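Local structure of saframycin Mx1 synthetase B (Legionella pneumophila subsp. pneumophila, 3LNV) at residues I210-L215 against Q236-S241; Q247-W252 against V275-E280; E284-S289 against Q311-F316; T347-K352 against S370-S375; K384-D389 against E401-S406. The protein is a member of the ANL superfamily, built on the AMP-binding enzyme fold, with a smaller C-terminal AMP-binding domain. All coordinates share one frame; numbering follows the deposited sequence.

Contact 1 of 5, residues I210-L215 against Q236-S241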
# COMPACT_ATOMS: atom_id res chain seq x y z
N ILE A 210 -6.09 19.11 1.13
CA ILE A 210 -7.17 18.12 1.00
C ILE A 210 -6.61 16.84 0.42
O ILE A 210 -6.16 16.83 -0.74
CB ILE A 210 -8.30 18.61 0.08
CG1 ILE A 210 -8.94 19.86 0.65
CG2 ILE A 210 -9.38 17.53 -0.11
CD1 ILE A 210 -9.51 19.64 1.99
N ILE A 211 -6.61 15.75 1.19
CA ILE A 211 -6.04 14.51 0.71
C ILE A 211 -7.15 13.63 0.18
O ILE A 211 -8.14 13.38 0.90
CB ILE A 211 -5.29 13.76 1.80
CG1 ILE A 211 -4.07 14.57 2.27
CG2 ILE A 211 -4.83 12.34 1.31
CD1 ILE A 211 -3.35 13.90 3.48
N PHE A 212 -7.03 13.20 -1.07
CA PHE A 212 -7.98 12.20 -1.56
C PHE A 212 -7.31 10.83 -1.69
O PHE A 212 -6.13 10.72 -2.09
CB PHE A 212 -8.63 12.58 -2.91
CG PHE A 212 -9.65 11.58 -3.38
CD1 PHE A 212 -11.01 11.78 -3.10
CD2 PHE A 212 -9.26 10.42 -4.05
CE1 PHE A 212 -11.97 10.85 -3.50
CE2 PHE A 212 -10.22 9.48 -4.47
CZ PHE A 212 -11.57 9.70 -4.18
N SER A 213 -8.04 9.77 -1.38
CA SER A 213 -7.45 8.43 -1.44
C SER A 213 -8.43 7.31 -1.74
O SER A 213 -9.49 7.26 -1.14
CB SER A 213 -6.70 8.13 -0.15
OG SER A 213 -6.21 6.80 -0.12
N TRP A 214 -8.03 6.40 -2.63
CA TRP A 214 -8.77 5.15 -2.84
C TRP A 214 -7.98 3.95 -2.31
O TRP A 214 -8.41 2.80 -2.45
CB TRP A 214 -9.11 4.92 -4.32
CG TRP A 214 -7.88 4.93 -5.24
CD1 TRP A 214 -7.45 5.98 -5.98
CD2 TRP A 214 -6.94 3.87 -5.46
NE1 TRP A 214 -6.30 5.65 -6.66
CE2 TRP A 214 -5.96 4.36 -6.37
CE3 TRP A 214 -6.82 2.56 -4.99
CZ2 TRP A 214 -4.90 3.59 -6.80
CZ3 TRP A 214 -5.77 1.80 -5.43
CH2 TRP A 214 -4.81 2.32 -6.32
N LEU A 215 -6.82 4.22 -1.72
CA LEU A 215 -5.86 3.17 -1.40
C LEU A 215 -6.35 2.30 -0.25
O LEU A 215 -6.99 2.80 0.66
CB LEU A 215 -4.50 3.77 -1.01
CG LEU A 215 -3.81 4.69 -2.03
CD1 LEU A 215 -2.49 5.20 -1.46
CD2 LEU A 215 -3.61 3.99 -3.38
N GLN A 236 -8.44 17.73 5.86
CA GLN A 236 -9.48 16.80 5.41
C GLN A 236 -8.97 15.60 4.63
O GLN A 236 -8.06 15.72 3.80
CB GLN A 236 -10.44 17.53 4.51
CG GLN A 236 -11.62 18.11 5.20
CD GLN A 236 -12.57 18.64 4.18
OE1 GLN A 236 -12.38 19.73 3.65
NE2 GLN A 236 -13.58 17.85 3.85
N ALA A 237 -9.59 14.45 4.88
CA ALA A 237 -9.35 13.29 4.06
C ALA A 237 -10.64 12.96 3.37
O ALA A 237 -11.71 13.00 4.00
CB ALA A 237 -8.87 12.10 4.90
N ILE A 238 -10.55 12.62 2.10
CA ILE A 238 -11.70 12.22 1.32
C ILE A 238 -11.33 10.92 0.64
O ILE A 238 -10.24 10.81 0.07
CB ILE A 238 -12.08 13.31 0.28
CG1 ILE A 238 -12.29 14.65 1.00
CG2 ILE A 238 -13.34 12.89 -0.51
CD1 ILE A 238 -12.83 15.78 0.12
N MSE A 239 -12.20 9.92 0.72
CA MSE A 239 -11.83 8.58 0.32
C MSE A 239 -12.97 7.81 -0.34
O MSE A 239 -14.14 8.14 -0.17
CB MSE A 239 -11.38 7.79 1.55
CG MSE A 239 -10.06 8.23 2.14
SE MSE A 239 -10.07 7.90 4.09
CE MSE A 239 -11.50 9.19 4.47
N MSE A 240 -12.58 6.78 -1.10
CA MSE A 240 -13.47 5.75 -1.62
C MSE A 240 -12.74 4.41 -1.52
O MSE A 240 -11.57 4.36 -1.13
CB MSE A 240 -13.83 6.01 -3.07
CG MSE A 240 -12.64 5.90 -4.02
SE MSE A 240 -13.24 6.26 -5.85
CE MSE A 240 -11.50 6.25 -6.71
N SER A 241 -13.41 3.33 -1.89
CA SER A 241 -12.82 2.00 -1.77
C SER A 241 -11.93 1.70 -2.96
O SER A 241 -12.17 2.19 -4.07
CB SER A 241 -13.91 0.93 -1.66
OG SER A 241 -14.54 0.76 -2.92
O HOH W 1 -9.71 3.05 0.69
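The ring of F212 lies against I238 and M240 of segment 236-241. Its CG is anti to the backbone N (chi1 -177°), which carries the ring across the strand pair at about a right angle to the I238 side chain: F212 CD1 meets I238 CG2 at 3.7 Å, and F212 CZ reaches M240 CG at 4.0 Å. M240 is a selenomethionine whose CG sits between the backbone N and the carbonyl carbon (chi1 66°) and whose chain runs straight out, bringing its CE 3.6 Å from W214 CB. On the same face I210 and Q236 run side by side, and I210 CG2 touches I238 CD1 at 3.9 Å. Strands 210-213 and 236-239, linked through helix 220-233, form a parallel beta-alpha-beta unit. The other face, with I211, S213, A237 and M239, packs on that helix through P230, C226 and I227, while F212 and M240 face helix 250-259. The I211 side chain lies about 5 Å from the bound 1ZZ. I211 N binds Q236 O at 3.0 Å and I211 O accepts from I238 N; S213 repeats the pattern, its N bonded to I238 O and its O receiving M240 N. At the end of the strand S213 OG accepts from L215 N at 3.1 Å in an ST turn, and a water donates to both L215 O and M240 O.

Contact 2 of 5, residues Q247-W252 against V275-E280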
# COMPACT_ATOMS: atom_id res chain seq x y z
N GLN A 247 -12.80 -0.71 -10.52
CA GLN A 247 -13.96 -0.87 -11.38
C GLN A 247 -14.13 0.33 -12.32
O GLN A 247 -14.65 0.20 -13.43
CB GLN A 247 -15.21 -0.97 -10.50
CG GLN A 247 -16.41 -1.58 -11.18
CD GLN A 247 -17.68 -1.39 -10.37
OE1 GLN A 247 -17.82 -0.40 -9.64
NE2 GLN A 247 -18.62 -2.32 -10.52
N ASN A 248 -13.68 1.50 -11.87
CA ASN A 248 -13.87 2.73 -12.63
C ASN A 248 -12.81 3.76 -12.28
O ASN A 248 -13.09 4.71 -11.57
CB ASN A 248 -15.24 3.32 -12.33
CG ASN A 248 -15.59 4.45 -13.27
OD1 ASN A 248 -15.06 4.55 -14.38
ND2 ASN A 248 -16.49 5.31 -12.83
N PRO A 249 -11.60 3.57 -12.80
CA PRO A 249 -10.42 4.38 -12.48
C PRO A 249 -10.77 5.86 -12.60
O PRO A 249 -10.33 6.67 -11.80
CB PRO A 249 -9.41 4.01 -13.57
CG PRO A 249 -9.90 2.75 -14.18
CD PRO A 249 -11.35 2.58 -13.87
N LEU A 250 -11.58 6.19 -13.61
CA LEU A 250 -12.00 7.57 -13.84
C LEU A 250 -12.55 8.27 -12.59
O LEU A 250 -12.41 9.50 -12.45
CB LEU A 250 -13.05 7.60 -14.96
CG LEU A 250 -13.70 8.95 -15.27
CD1 LEU A 250 -12.66 10.04 -15.51
CD2 LEU A 250 -14.60 8.78 -16.49
N SER A 251 -13.15 7.50 -11.69
CA SER A 251 -13.72 8.10 -10.48
C SER A 251 -12.64 8.80 -9.65
O SER A 251 -12.89 9.83 -9.02
CB SER A 251 -14.51 7.07 -9.66
OG SER A 251 -13.69 5.97 -9.27
N TRP A 252 -11.43 8.25 -9.64
CA TRP A 252 -10.32 8.91 -8.93
C TRP A 252 -10.22 10.37 -9.38
O TRP A 252 -10.16 11.31 -8.57
CB TRP A 252 -9.01 8.15 -9.19
CG TRP A 252 -7.81 8.61 -8.37
CD1 TRP A 252 -7.82 9.41 -7.25
CD2 TRP A 252 -6.44 8.25 -8.59
NE1 TRP A 252 -6.54 9.56 -6.77
CE2 TRP A 252 -5.67 8.87 -7.57
CE3 TRP A 252 -5.78 7.46 -9.55
CZ2 TRP A 252 -4.27 8.72 -7.48
CZ3 TRP A 252 -4.38 7.31 -9.46
CH2 TRP A 252 -3.65 7.94 -8.43
N VAL A 275 -4.41 5.56 -17.59
CA VAL A 275 -4.10 5.75 -18.99
C VAL A 275 -4.74 4.64 -19.81
O VAL A 275 -5.47 4.88 -20.78
CB VAL A 275 -2.58 5.81 -19.23
CG1 VAL A 275 -2.26 5.90 -20.72
CG2 VAL A 275 -1.99 7.02 -18.50
N LYS A 276 -4.53 3.40 -19.39
CA LYS A 276 -5.02 2.25 -20.13
C LYS A 276 -6.54 2.23 -20.30
O LYS A 276 -7.05 1.96 -21.40
CB LYS A 276 -4.55 0.96 -19.47
CG LYS A 276 -4.70 -0.28 -20.34
CD LYS A 276 -3.38 -0.71 -20.96
CE LYS A 276 -3.62 -1.71 -22.09
NZ LYS A 276 -2.82 -1.36 -23.27
N ARG A 277 -7.27 2.56 -19.23
CA ARG A 277 -8.73 2.39 -19.22
C ARG A 277 -9.60 3.62 -19.50
O ARG A 277 -10.77 3.47 -19.83
CB ARG A 277 -9.20 1.77 -17.90
CG ARG A 277 -8.83 0.31 -17.79
CD ARG A 277 -9.63 -0.37 -16.72
NE ARG A 277 -11.06 -0.44 -17.03
CZ ARG A 277 -11.90 -1.22 -16.36
NH1 ARG A 277 -11.44 -1.99 -15.39
NH2 ARG A 277 -13.18 -1.25 -16.68
N ILE A 278 -9.05 4.81 -19.33
CA ILE A 278 -9.88 6.00 -19.50
C ILE A 278 -9.79 6.53 -20.93
O ILE A 278 -8.72 6.90 -21.39
CB ILE A 278 -9.52 7.11 -18.49
CG1 ILE A 278 -9.52 6.55 -17.06
CG2 ILE A 278 -10.48 8.28 -18.61
CD1 ILE A 278 -9.26 7.60 -16.00
N ARG A 279 -10.93 6.54 -21.62
CA ARG A 279 -11.00 7.02 -23.00
C ARG A 279 -11.10 8.53 -23.08
O ARG A 279 -11.62 9.18 -22.17
CB ARG A 279 -12.15 6.37 -23.78
CG ARG A 279 -13.45 6.18 -23.00
CD ARG A 279 -13.28 5.22 -21.82
NE ARG A 279 -13.27 5.94 -20.55
CZ ARG A 279 -13.55 5.38 -19.38
NH1 ARG A 279 -13.55 6.10 -18.27
NH2 ARG A 279 -13.83 4.08 -19.33
N GLU A 280 -10.58 9.09 -24.17
CA GLU A 280 -10.55 10.53 -24.37
C GLU A 280 -11.88 11.20 -24.02
O GLU A 280 -11.91 12.18 -23.28
CB GLU A 280 -10.14 10.87 -25.80
CG GLU A 280 -9.32 12.15 -25.91
CD GLU A 280 -8.08 12.12 -25.04
OE1 GLU A 280 -7.78 13.16 -24.41
OE2 GLU A 280 -7.42 11.06 -24.97
O HOH W 2 -15.00 -2.67 -14.68
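I278 lays its CD1 methyl over the first turn of the helix at L250, 3.5 Å from L250 CA and 3.9 Å from L250 CB. Its CG1 is anti to the carbonyl carbon (chi1 -52°), which directs the longer branch at the L250 backbone. The L250 and R279 side chains cross at about a right angle, with L250 CD2 3.4 Å from R279 NH1 at the edge of the guanidinium. The contact joins the start of helix 250-259 to the end of helix 268-277 and the residues just after it; between these helices in the chain runs strand 263-266, an outermost strand of a mixed five-stranded sheet. F313 of helix 303-313 packs on I278. P249 sets CG against R277 CB at 3.9 Å, and its CD lies over one face of the R277 guanidinium. R277 NH2 donates to a water, which in turn donates to Q247 O; R277 NH1 is held by Y273 and by a salt bridge to E527.

Contact 3 of 5, residues E284-S289 against Q311-F316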
# COMPACT_ATOMS: atom_id res chain seq x y z
N GLU A 284 -13.73 14.57 -20.42
CA GLU A 284 -14.37 15.88 -20.45
C GLU A 284 -14.93 16.21 -19.08
O GLU A 284 -15.64 15.39 -18.50
CB GLU A 284 -15.48 15.92 -21.50
CG GLU A 284 -16.00 17.33 -21.80
CD GLU A 284 -16.99 17.37 -22.94
OE1 GLU A 284 -17.25 16.32 -23.57
OE2 GLU A 284 -17.53 18.46 -23.21
N GLY A 285 -14.63 17.39 -18.57
CA GLY A 285 -15.12 17.79 -17.27
C GLY A 285 -14.06 17.66 -16.18
O GLY A 285 -14.16 18.27 -15.12
N LEU A 286 -13.03 16.88 -16.46
CA LEU A 286 -11.89 16.78 -15.56
C LEU A 286 -11.13 18.10 -15.43
O LEU A 286 -10.88 18.79 -16.43
CB LEU A 286 -10.94 15.69 -16.03
CG LEU A 286 -11.46 14.26 -15.88
CD1 LEU A 286 -10.37 13.29 -16.30
CD2 LEU A 286 -11.90 14.00 -14.43
N ASP A 287 -10.78 18.44 -14.20
CA ASP A 287 -9.98 19.63 -13.91
C ASP A 287 -9.09 19.32 -12.72
O ASP A 287 -9.50 19.41 -11.56
CB ASP A 287 -10.87 20.84 -13.60
CG ASP A 287 -10.06 22.10 -13.30
OD1 ASP A 287 -8.83 22.01 -13.08
OD2 ASP A 287 -10.66 23.20 -13.28
N LEU A 288 -7.84 18.97 -13.03
CA LEU A 288 -6.88 18.41 -12.09
C LEU A 288 -5.92 19.47 -11.56
O LEU A 288 -4.93 19.15 -10.90
CB LEU A 288 -6.10 17.30 -12.80
CG LEU A 288 -6.64 15.86 -12.76
CD1 LEU A 288 -8.08 15.77 -12.31
CD2 LEU A 288 -6.37 15.05 -14.03
N SER A 289 -6.21 20.74 -11.86
CA SER A 289 -5.35 21.84 -11.45
C SER A 289 -5.10 21.94 -9.95
O SER A 289 -4.11 22.51 -9.54
CB SER A 289 -5.90 23.18 -11.98
OG SER A 289 -7.24 23.34 -11.58
N GLN A 311 0.87 13.08 -20.43
CA GLN A 311 0.28 13.41 -21.73
C GLN A 311 -1.18 13.05 -21.88
O GLN A 311 -1.90 13.68 -22.65
CB GLN A 311 1.08 12.90 -22.93
CG GLN A 311 1.77 14.07 -23.69
CD GLN A 311 3.23 14.00 -23.44
OE1 GLN A 311 3.90 15.01 -23.20
NE2 GLN A 311 3.74 12.77 -23.42
N ALA A 312 -1.63 12.05 -21.13
CA ALA A 312 -3.05 11.69 -21.15
C ALA A 312 -3.95 12.69 -20.41
O ALA A 312 -5.15 12.75 -20.67
CB ALA A 312 -3.25 10.31 -20.58
N PHE A 313 -3.38 13.46 -19.48
CA PHE A 313 -4.23 14.36 -18.68
C PHE A 313 -3.76 15.80 -18.56
O PHE A 313 -4.37 16.59 -17.85
CB PHE A 313 -4.50 13.76 -17.29
CG PHE A 313 -5.19 12.43 -17.35
CD1 PHE A 313 -6.56 12.36 -17.51
CD2 PHE A 313 -4.47 11.25 -17.26
CE1 PHE A 313 -7.20 11.13 -17.59
CE2 PHE A 313 -5.09 10.03 -17.33
CZ PHE A 313 -6.46 9.96 -17.50
N LYS A 314 -2.70 16.17 -19.27
CA LYS A 314 -2.23 17.55 -19.20
C LYS A 314 -3.29 18.52 -19.74
O LYS A 314 -3.37 19.68 -19.31
CB LYS A 314 -0.92 17.71 -19.96
CG LYS A 314 -1.03 17.45 -21.45
CD LYS A 314 0.33 17.62 -22.13
CE LYS A 314 0.17 17.85 -23.63
NZ LYS A 314 1.49 17.88 -24.34
N GLU A 315 -4.10 18.05 -20.68
CA GLU A 315 -5.10 18.93 -21.28
C GLU A 315 -6.25 19.15 -20.31
O GLU A 315 -7.19 19.88 -20.60
CB GLU A 315 -5.56 18.39 -22.65
CG GLU A 315 -4.36 18.10 -23.59
CD GLU A 315 -4.72 17.90 -25.06
OE1 GLU A 315 -4.11 18.59 -25.91
OE2 GLU A 315 -5.58 17.05 -25.37
N PHE A 316 -6.15 18.52 -19.14
CA PHE A 316 -7.20 18.60 -18.13
C PHE A 316 -6.68 19.12 -16.80
O PHE A 316 -7.23 18.81 -15.75
CB PHE A 316 -7.89 17.24 -17.97
CG PHE A 316 -8.47 16.70 -19.24
CD1 PHE A 316 -9.77 17.02 -19.61
CD2 PHE A 316 -7.71 15.89 -20.07
CE1 PHE A 316 -10.31 16.53 -20.78
CE2 PHE A 316 -8.25 15.39 -21.26
CZ PHE A 316 -9.56 15.72 -21.62
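F316, L286 and L288 carry this contact, in which the loop leading from helix 268-277 to strand 293-296 packs on the end of helix 303-313 and the turn that follows it, in the AMP-binding enzyme fold. F316 has by far the largest share. Its CG stands anti to the carbonyl carbon (chi1 -57°), which turns the ring along the loop backbone: F316 CB touches L286 CB at 3.9 Å, CD1 follows beside the same residue, and CE1 comes within 4.0 Å of E284 N. L286 O lies at the ring edge, near its plane, and K283 and E280 also touch the F316 side chain. L286 points its branched end at the second aromatic residue, F313, where L286 CD1 sits 4.0 Å from F313 CE1 and the two side chains meet obliquely. L288 approaches F313 nearer its root, with L288 CD2 4.0 Å from F313 CB. Helix 250-259 packs against the same residues, L253 touching L286 and F313 and T257 touching L286 and L288, so L286 and L288 are packed between helix 250-259 and F313. F313 makes a cation-pi contact with K283 as well. D287 points away from the other segment, and its OD1 accepts both S289 N and S289 OG, the former in an Asx turn. The backbone is joined across the contact by a single hydrogen bond, in which L288 N donates to F316 O at 2.8 Å in the carbonyl plane.

Contact 4 of 5, residues T347-K352 against S370-S375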
# COMPACT_ATOMS: atom_id res chain seq x y z
N THR A 347 15.88 11.89 -12.96
CA THR A 347 16.19 10.57 -13.47
C THR A 347 17.71 10.44 -13.69
O THR A 347 18.43 11.44 -13.73
CB THR A 347 15.47 10.26 -14.80
OG1 THR A 347 15.99 11.10 -15.84
CG2 THR A 347 13.97 10.43 -14.67
N LEU A 348 18.19 9.21 -13.82
CA LEU A 348 19.58 8.98 -14.21
C LEU A 348 19.55 7.92 -15.31
O LEU A 348 18.64 7.09 -15.33
CB LEU A 348 20.45 8.55 -13.02
CG LEU A 348 20.87 9.58 -11.95
CD1 LEU A 348 21.48 8.88 -10.75
CD2 LEU A 348 21.84 10.66 -12.48
N THR A 349 20.50 7.99 -16.24
CA THR A 349 20.62 6.96 -17.28
C THR A 349 21.82 6.06 -17.01
O THR A 349 22.96 6.53 -16.91
CB THR A 349 20.67 7.56 -18.71
OG1 THR A 349 19.48 8.31 -18.95
CG2 THR A 349 20.79 6.44 -19.76
N LEU A 350 21.55 4.76 -16.88
CA LEU A 350 22.60 3.77 -16.67
C LEU A 350 22.87 3.01 -17.98
O LEU A 350 21.97 2.83 -18.80
CB LEU A 350 22.21 2.79 -15.56
CG LEU A 350 22.45 3.28 -14.13
CD1 LEU A 350 21.81 4.66 -13.89
CD2 LEU A 350 21.97 2.26 -13.10
N ALA A 351 24.12 2.60 -18.16
CA ALA A 351 24.52 1.75 -19.29
C ALA A 351 23.95 0.35 -19.12
O ALA A 351 23.57 -0.05 -18.02
CB ALA A 351 26.03 1.70 -19.40
N LYS A 352 23.90 -0.42 -20.21
CA LYS A 352 23.32 -1.76 -20.14
C LYS A 352 24.09 -2.69 -19.23
O LYS A 352 23.50 -3.49 -18.52
CB LYS A 352 23.20 -2.42 -21.52
CG LYS A 352 22.06 -3.44 -21.56
CD LYS A 352 22.40 -4.65 -22.40
CE LYS A 352 21.30 -5.71 -22.30
NZ LYS A 352 21.80 -7.09 -22.58
N SER A 370 20.84 1.56 -22.90
CA SER A 370 20.68 2.26 -21.63
C SER A 370 19.25 2.17 -21.06
O SER A 370 18.32 1.78 -21.76
CB SER A 370 21.09 3.73 -21.79
OG SER A 370 20.28 4.38 -22.75
N TYR A 371 19.11 2.50 -19.78
CA TYR A 371 17.81 2.54 -19.13
C TYR A 371 17.81 3.64 -18.05
O TYR A 371 18.87 4.04 -17.55
CB TYR A 371 17.44 1.17 -18.55
CG TYR A 371 18.40 0.61 -17.51
CD1 TYR A 371 19.59 -0.00 -17.88
CD2 TYR A 371 18.10 0.69 -16.14
CE1 TYR A 371 20.47 -0.51 -16.93
CE2 TYR A 371 18.97 0.18 -15.19
CZ TYR A 371 20.15 -0.42 -15.58
OH TYR A 371 21.01 -0.93 -14.61
N LYS A 372 16.62 4.14 -17.71
CA LYS A 372 16.50 5.28 -16.81
C LYS A 372 15.95 4.87 -15.46
O LYS A 372 15.01 4.07 -15.37
CB LYS A 372 15.56 6.34 -17.40
CG LYS A 372 15.93 6.79 -18.79
CD LYS A 372 14.89 7.76 -19.32
CE LYS A 372 14.96 9.08 -18.57
NZ LYS A 372 16.24 9.76 -18.89
N LEU A 373 16.55 5.41 -14.40
CA LEU A 373 16.05 5.20 -13.06
C LEU A 373 15.50 6.52 -12.55
O LEU A 373 16.07 7.58 -12.81
CB LEU A 373 17.16 4.67 -12.15
CG LEU A 373 17.60 3.26 -12.53
CD1 LEU A 373 18.72 2.79 -11.63
CD2 LEU A 373 16.40 2.30 -12.47
N VAL A 374 14.35 6.46 -11.87
CA VAL A 374 13.80 7.66 -11.26
C VAL A 374 14.30 7.75 -9.83
O VAL A 374 14.42 6.72 -9.17
CB VAL A 374 12.25 7.64 -11.28
CG1 VAL A 374 11.68 8.89 -10.60
CG2 VAL A 374 11.73 7.51 -12.71
N SER A 375 14.62 8.96 -9.36
CA SER A 375 14.95 9.22 -7.96
C SER A 375 13.72 9.07 -7.05
O SER A 375 12.65 9.49 -7.42
CB SER A 375 15.44 10.66 -7.78
OG SER A 375 15.57 10.96 -6.39
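Y371 leans across to L350: a chi1 of 60° puts its CG between the backbone N and the carbonyl carbon, which brings the ring over L350. From CB the side chain comes back over segment 347-352: CD1 passes L350 O at 3.8 Å, CE1 lies 3.3 Å from A351 O, and CZ meets L350 CB at 3.8 Å. L350 CB thus stands over one ring face in a CH-pi contact, off centre toward the rim, and at the tip Y371 OH approaches L350 CD2. H498 stacks on the Y371 ring. L350 CD2 also meets L373 CD1 at 3.6 Å, the two side chains crossing at about a right angle. On the other face T349 CG2 presses on S370 CB at a tight 3.4 Å, while T349 OG1 bonds to D365; K372 is bent at its last two torsions, and its NZ lies 3.3 Å from T347 OG1. L348 and L373 exchange two backbone hydrogen bonds, as do L350 and Y371, an alternation with non-hydrogen-bonded pairs that makes strands 347-350 and 371-374 a two-stranded antiparallel ribbon.

Contact 5 of 5, residues K384-D389 against E401-S406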
# COMPACT_ATOMS: atom_id res chain seq x y z
N LYS A 384 21.64 4.96 4.93
CA LYS A 384 23.01 4.60 4.59
C LYS A 384 22.99 3.42 3.61
O LYS A 384 22.14 2.54 3.73
CB LYS A 384 23.84 4.28 5.84
CG LYS A 384 24.19 5.55 6.70
CD LYS A 384 25.58 5.43 7.31
CE LYS A 384 25.81 6.40 8.46
NZ LYS A 384 25.63 7.80 8.02
N ILE A 385 23.89 3.42 2.63
CA ILE A 385 23.95 2.34 1.65
C ILE A 385 25.07 1.44 2.13
O ILE A 385 26.23 1.86 2.23
CB ILE A 385 24.21 2.88 0.21
CG1 ILE A 385 23.12 3.86 -0.23
CG2 ILE A 385 24.30 1.74 -0.81
CD1 ILE A 385 21.69 3.29 -0.18
N ILE A 386 24.72 0.22 2.51
CA ILE A 386 25.68 -0.66 3.16
C ILE A 386 25.78 -2.03 2.49
O ILE A 386 24.79 -2.58 2.05
CB ILE A 386 25.34 -0.82 4.64
CG1 ILE A 386 25.42 0.55 5.30
CG2 ILE A 386 26.33 -1.76 5.29
CD1 ILE A 386 24.67 0.66 6.52
N ASP A 387 26.99 -2.57 2.41
CA ASP A 387 27.20 -3.87 1.79
C ASP A 387 26.60 -4.94 2.69
O ASP A 387 26.92 -5.02 3.87
CB ASP A 387 28.70 -4.10 1.56
CG ASP A 387 29.00 -5.43 0.89
OD1 ASP A 387 29.67 -5.40 -0.16
OD2 ASP A 387 28.61 -6.48 1.42
N PRO A 388 25.68 -5.76 2.15
CA PRO A 388 24.89 -6.64 3.02
C PRO A 388 25.70 -7.83 3.51
O PRO A 388 25.24 -8.60 4.35
CB PRO A 388 23.77 -7.15 2.11
CG PRO A 388 24.18 -6.83 0.70
CD PRO A 388 25.38 -5.92 0.72
N ASP A 389 26.89 -8.01 2.95
CA ASP A 389 27.73 -9.14 3.32
C ASP A 389 28.86 -8.70 4.23
O ASP A 389 29.09 -9.32 5.27
CB ASP A 389 28.27 -9.86 2.07
CG ASP A 389 27.20 -10.65 1.36
OD1 ASP A 389 26.56 -11.50 1.99
OD2 ASP A 389 26.99 -10.41 0.16
N GLU A 401 22.82 -2.41 0.23
CA GLU A 401 21.53 -2.45 0.92
C GLU A 401 21.16 -1.11 1.56
O GLU A 401 21.99 -0.43 2.14
CB GLU A 401 21.50 -3.53 2.01
CG GLU A 401 20.07 -3.81 2.53
CD GLU A 401 20.02 -4.88 3.61
OE1 GLU A 401 21.10 -5.26 4.12
OE2 GLU A 401 18.90 -5.32 3.98
N ILE A 402 19.90 -0.74 1.44
CA ILE A 402 19.43 0.49 2.05
C ILE A 402 19.21 0.22 3.54
O ILE A 402 18.43 -0.65 3.91
CB ILE A 402 18.15 0.96 1.33
CG1 ILE A 402 18.50 1.32 -0.11
CG2 ILE A 402 17.50 2.14 2.05
CD1 ILE A 402 17.30 1.31 -1.07
N TRP A 403 19.96 0.93 4.37
CA TRP A 403 19.80 0.82 5.83
C TRP A 403 19.22 2.15 6.32
O TRP A 403 19.60 3.20 5.84
CB TRP A 403 21.15 0.57 6.53
CG TRP A 403 21.69 -0.82 6.42
CD1 TRP A 403 21.42 -1.73 5.44
CD2 TRP A 403 22.58 -1.46 7.34
NE1 TRP A 403 22.09 -2.92 5.71
CE2 TRP A 403 22.82 -2.77 6.85
CE3 TRP A 403 23.21 -1.06 8.53
CZ2 TRP A 403 23.66 -3.67 7.51
CZ3 TRP A 403 24.05 -1.96 9.19
CH2 TRP A 403 24.25 -3.26 8.68
N VAL A 404 18.33 2.09 7.30
CA VAL A 404 17.55 3.26 7.70
C VAL A 404 17.65 3.44 9.21
O VAL A 404 17.62 2.46 9.96
CB VAL A 404 16.07 3.07 7.33
CG1 VAL A 404 15.24 4.28 7.78
CG2 VAL A 404 15.92 2.82 5.85
N GLN A 405 17.76 4.68 9.65
CA GLN A 405 17.85 4.95 11.07
C GLN A 405 17.05 6.21 11.39
O GLN A 405 17.24 7.24 10.74
CB GLN A 405 19.33 5.08 11.47
CG GLN A 405 19.63 5.19 12.95
CD GLN A 405 20.04 6.60 13.33
OE1 GLN A 405 19.25 7.55 13.20
NE2 GLN A 405 21.29 6.76 13.80
N SER A 406 16.10 6.09 12.32
CA SER A 406 15.34 7.24 12.84
C SER A 406 14.32 6.83 13.91
O SER A 406 14.17 5.64 14.22
CB SER A 406 14.63 8.02 11.73
OG SER A 406 13.35 7.47 11.48
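The indole of W403 lies flat beneath I386, whose CB is centred over the five-membered ring, 3.8 Å from its centroid and only 6° off the normal, a CH-pi contact. I386 CG2 continues over the six-membered part, 4.0 Å from W403 CZ2. The ring is also tied within its own strand: W403 NE1 donates to E401 OE1 at 3.0 Å, with the oxygen near the indole plane although the donor stands above the carboxylate plane. E401, extended with CG anti to the backbone N (chi1 -167°), has further partners in R439, by a salt bridge, and G441 N. Strands 382-386 and 400-405 are antiparallel neighbours in a five-stranded sheet, and K384 with W403 and I386 with E401 are hydrogen-bonded pairs, each with two bonds. Between them I385 and I402 form a non-hydrogen-bonded pair on the opposite face, side by side, with I385 CD1 3.7 Å from I402 CG1; L451 of strand 450-456 packs on both. P388 CB comes within 3.8 Å of E401 OE1, and D389 N binds D387 OD2 in an Asx turn.

In the fold
The five contacts follow one another along the chain, each closing before the next opens, and all belong to its AMP-binding enzyme region. Contacts 1, 2 and 3 form a continuous block: contacts 1 and 2 touch through W214 and W252, with centres about 17 Å apart, and contacts 2 and 3, about 12 Å apart, through I278 and F313. Helix 250-259 supplies part of contact 2 and packs on contacts 1 and 3. Contacts 4 and 5 are antiparallel strand pairs, about 22 Å apart between centres; both pack on strand 450-456. Side chains I211, V374 and I402 of contacts 1, 4 and 5 lie about 5 to 8 Å from the bound 1ZZ, consistent with these three contacts bordering its site.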